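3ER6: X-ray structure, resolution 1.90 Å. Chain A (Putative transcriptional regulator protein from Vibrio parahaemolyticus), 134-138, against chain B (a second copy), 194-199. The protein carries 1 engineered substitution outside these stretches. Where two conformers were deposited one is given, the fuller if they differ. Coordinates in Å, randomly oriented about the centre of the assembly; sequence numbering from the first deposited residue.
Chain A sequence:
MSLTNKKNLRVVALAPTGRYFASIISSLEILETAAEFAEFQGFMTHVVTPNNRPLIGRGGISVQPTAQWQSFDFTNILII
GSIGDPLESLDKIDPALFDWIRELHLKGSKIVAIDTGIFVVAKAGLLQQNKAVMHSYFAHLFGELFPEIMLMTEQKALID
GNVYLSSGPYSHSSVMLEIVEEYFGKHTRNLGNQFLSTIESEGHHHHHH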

ATOM      1  N   MET A 134      11.369  12.199   9.141  1.00 31.92           N
ATOM      2  CA  MET A 134      10.291  12.541   8.219  1.00 32.13           C
ATOM      3  C   MET A 134      10.882  12.517   6.836  1.00 33.83           C
ATOM      4  O   MET A 134      12.109  12.742   6.706  1.00 34.81           O
ATOM      5  N   HIS A 135      10.073  12.239   5.809  1.00 33.86           N
ATOM      6  CA  HIS A 135      10.600  12.240   4.456  1.00 35.20           C
ATOM      7  C   HIS A 135      10.768  13.700   3.980  1.00 35.48           C
ATOM      8  O   HIS A 135      10.258  14.660   4.612  1.00 34.65           O
ATOM      9  N   SER A 136      11.477  13.888   2.873  1.00 35.17           N
ATOM     10  CA  SER A 136      11.815  15.223   2.403  0.50 36.20           C
ATOM     11  C   SER A 136      10.613  16.082   2.056  1.00 36.38           C
ATOM     12  O   SER A 136      10.661  17.305   2.174  1.00 35.96           O
ATOM     13  N   TYR A 137       9.532  15.451   1.600  1.00 36.92           N
ATOM     14  CA  TYR A 137       8.390  16.260   1.185  1.00 36.72           C
ATOM     15  C   TYR A 137       7.812  17.062   2.384  1.00 36.57           C
ATOM     16  O   TYR A 137       7.468  18.250   2.245  1.00 36.08           O
ATOM     17  N   PHE A 138       7.722  16.441   3.558  1.00 34.92           N
ATOM     18  CA  PHE A 138       7.183  17.157   4.713  1.00 35.71           C
ATOM     19  C   PHE A 138       8.196  17.531   5.832  1.00 35.15           C
ATOM     20  O   PHE A 138       7.787  17.982   6.907  1.00 35.15           O
TER
ATOM     21  N   GLN B 194      10.468  17.854  -4.425  1.00 48.21           N
ATOM     22  CA  GLN B 194      10.675  17.097  -3.194  1.00 47.89           C
ATOM     23  C   GLN B 194       9.715  15.910  -3.149  1.00 45.99           C
ATOM     24  O   GLN B 194      10.053  14.846  -2.597  1.00 44.81           O
ATOM     25  N   PHE B 195       8.542  16.081  -3.755  1.00 43.82           N
ATOM     26  CA  PHE B 195       7.599  14.986  -3.747  1.00 44.09           C
ATOM     27  C   PHE B 195       8.177  13.829  -4.565  1.00 43.73           C
ATOM     28  O   PHE B 195       8.212  12.686  -4.112  1.00 41.40           O
ATOM     29  N   LEU B 196       8.651  14.138  -5.779  1.00 44.06           N
ATOM     30  CA  LEU B 196       9.126  13.089  -6.690  1.00 44.58           C
ATOM     31  C   LEU B 196      10.370  12.405  -6.102  1.00 43.33           C
ATOM     32  O   LEU B 196      10.567  11.214  -6.212  1.00 42.72           O
ATOM     33  N   SER B 197      11.159  13.190  -5.389  1.00 42.52           N
ATOM     34  CA  SER B 197      12.310  12.706  -4.747  1.00 42.32           C
ATOM     35  C   SER B 197      11.975  11.832  -3.547  1.00 40.40           C
ATOM     36  O   SER B 197      12.667  10.864  -3.265  1.00 40.42           O
ATOM     37  N   THR B 198      10.908  12.185  -2.842  1.00 37.68           N
ATOM     38  CA  THR B 198      10.426  11.399  -1.694  1.00 37.00           C
ATOM     39  C   THR B 198       9.988   9.996  -2.149  1.00 36.04           C
ATOM     40  O   THR B 198      10.311   8.983  -1.530  1.00 36.66           O
ATOM     41  N   ILE B 199       9.316   9.950  -3.283  1.00 34.85           N
ATOM     42  CA  ILE B 199       8.917   8.682  -3.875  1.00 35.44           C
ATOM     43  C   ILE B 199      10.114   7.894  -4.356  1.00 35.90           C
ATOM     44  O   ILE B 199      10.276   6.708  -4.060  1.00 35.87           O
TER

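One threonine hydroxyl both donates within its own chain and accepts from the other chain. B:Thr198 OG1 donates to B:Gln194 O at 2.8 Å, four residues earlier in its own chain. The same oxygen accepts a hydrogen bond from the other chain, A:Tyr137 N to B:Thr198 OG1 at 2.9 Å. That second bond is weak, because its N-H...O angle is only 125°. It is the only hydrogen bond between the two stretches.

B:Thr198 points toward chain A in the m rotamer and is buried. Its methyl also meets the other copy: B:Thr198 CG2 lies 3.6 Å from A:His135 CG. A:His135 points toward chain B with chi1 p. Its NE2 is hydrogen-bonded elsewhere in the structure. A:Ser136, rotamer m, also points toward chain B. A:Ser136 CB lies 3.8 Å from B:Thr198 OG1. The serine was deposited in two conformers, one of which is described here.

A:Tyr137 has the largest covered area. Its CA-to-CB bond runs sideways, and chi1 is t. The ring lies beside the backbone of B:Gln194 and B:Phe195. A:Tyr137 CD1 comes within 3.4 Å of B:Phe195 N and 3.6 Å of B:Phe195 CB. The carbonyl carbon B:Gln194 C sits at the ring edge, 3.9 Å from A:Tyr137 CD1.

B:Phe195, chi1 t, starts sideways, and its end leads away. Its ring still presents an edge to the face of A:Tyr137. The ring centroids are 5.9 Å apart and the planes meet at 81°. B:Gln194, chi1 m, points toward chain A; B:Gln194 CB is 4.1 Å from A:Tyr137 CD1.

A:Phe138 and B:Leu196 point away and make no contact. A:Met134 and B:Ile199 are out of reach.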

ATOM      1  CB  MET A 134       9.674  13.909   8.555  1.00 31.54           C
ATOM      2  CG  MET A 134       8.526  14.384   7.628  1.00 31.01           C
ATOM      3  SD  MET A 134       7.127  13.208   7.275  1.00 20.77           S
ATOM      4  CE  MET A 134       6.705  12.763   8.905  1.00 26.17           C
ATOM      5  CB  HIS A 135       9.712  11.409   3.498  1.00 35.35           C
ATOM      6  CG  HIS A 135       8.254  11.717   3.602  1.00 33.97           C
ATOM      7  ND1 HIS A 135       7.731  12.945   3.280  1.00 32.43           N
ATOM      8  CD2 HIS A 135       7.207  10.962   4.042  1.00 30.59           C
ATOM      9  CE1 HIS A 135       6.424  12.931   3.491  1.00 34.45           C
ATOM     10  NE2 HIS A 135       6.084  11.743   3.958  1.00 30.16           N
ATOM     11  CB  SER A 136      12.743  15.144   1.177  0.50 36.51           C
ATOM     12  OG  SER A 136      13.984  14.559   1.544  0.50 36.59           O
ATOM     13  CB  TYR A 137       7.297  15.416   0.511  1.00 38.73           C
ATOM     14  CG  TYR A 137       6.263  16.319  -0.109  1.00 43.62           C
ATOM     15  CD1 TYR A 137       6.596  17.126  -1.177  1.00 48.70           C
ATOM     16  CD2 TYR A 137       4.987  16.425   0.420  1.00 50.41           C
ATOM     17  CE1 TYR A 137       5.675  17.972  -1.746  1.00 53.10           C
ATOM     18  CE2 TYR A 137       4.070  17.284  -0.122  1.00 54.74           C
ATOM     19  CZ  TYR A 137       4.422  18.053  -1.206  1.00 53.79           C
ATOM     20  OH  TYR A 137       3.516  18.912  -1.743  1.00 58.37           O
ATOM     21  CB  PHE A 138       5.925  16.454   5.278  1.00 35.65           C
ATOM     22  CG  PHE A 138       4.657  16.771   4.489  1.00 37.93           C
ATOM     23  CD1 PHE A 138       4.273  18.096   4.282  1.00 38.63           C
ATOM     24  CD2 PHE A 138       3.858  15.772   3.961  1.00 37.06           C
ATOM     25  CE1 PHE A 138       3.146  18.419   3.571  1.00 39.09           C
ATOM     26  CE2 PHE A 138       2.737  16.090   3.236  1.00 38.73           C
ATOM     27  CZ  PHE A 138       2.381  17.414   3.032  1.00 40.63           C
TER
ATOM     28  CB  GLN B 194      10.487  17.992  -1.978  1.00 48.26           C
ATOM     29  CG  GLN B 194      11.786  18.771  -1.625  1.00 54.99           C
ATOM     30  CD  GLN B 194      11.543  20.214  -1.107  1.00 61.15           C
ATOM     31  OE1 GLN B 194      12.502  20.935  -0.770  1.00 65.54           O
ATOM     32  NE2 GLN B 194      10.271  20.638  -1.050  1.00 64.18           N
ATOM     33  CB  PHE B 195       6.206  15.373  -4.272  1.00 44.58           C
ATOM     34  CG  PHE B 195       5.320  14.174  -4.493  1.00 45.47           C
ATOM     35  CD1 PHE B 195       4.843  13.440  -3.398  1.00 45.97           C
ATOM     36  CD2 PHE B 195       5.042  13.723  -5.786  1.00 46.77           C
ATOM     37  CE1 PHE B 195       4.057  12.303  -3.590  1.00 49.34           C
ATOM     38  CE2 PHE B 195       4.261  12.575  -5.987  1.00 44.50           C
ATOM     39  CZ  PHE B 195       3.774  11.872  -4.904  1.00 45.45           C
ATOM     40  CB  LEU B 196       9.318  13.615  -8.132  1.00 45.84           C
ATOM     41  CG  LEU B 196       7.893  13.933  -8.707  1.00 50.32           C
ATOM     42  CD1 LEU B 196       7.845  14.565 -10.140  1.00 52.77           C
ATOM     43  CD2 LEU B 196       6.869  12.750  -8.606  1.00 51.13           C
ATOM     44  CB  SER B 197      13.118  13.913  -4.298  1.00 43.46           C
ATOM     45  OG  SER B 197      14.352  13.440  -3.832  1.00 49.81           O
ATOM     46  CB  THR B 198       9.298  12.148  -0.983  1.00 35.85           C
ATOM     47  OG1 THR B 198       9.837  13.267  -0.277  1.00 37.79           O
ATOM     48  CG2 THR B 198       8.617  11.275   0.031  1.00 37.07           C
ATOM     49  CB  ILE B 199       7.944   8.924  -5.068  1.00 34.64           C
ATOM     50  CG1 ILE B 199       6.670   9.599  -4.579  1.00 35.65           C
ATOM     51  CG2 ILE B 199       7.632   7.584  -5.779  1.00 35.15           C
ATOM     52  CD1 ILE B 199       5.969   8.848  -3.423  1.00 38.37           C
TER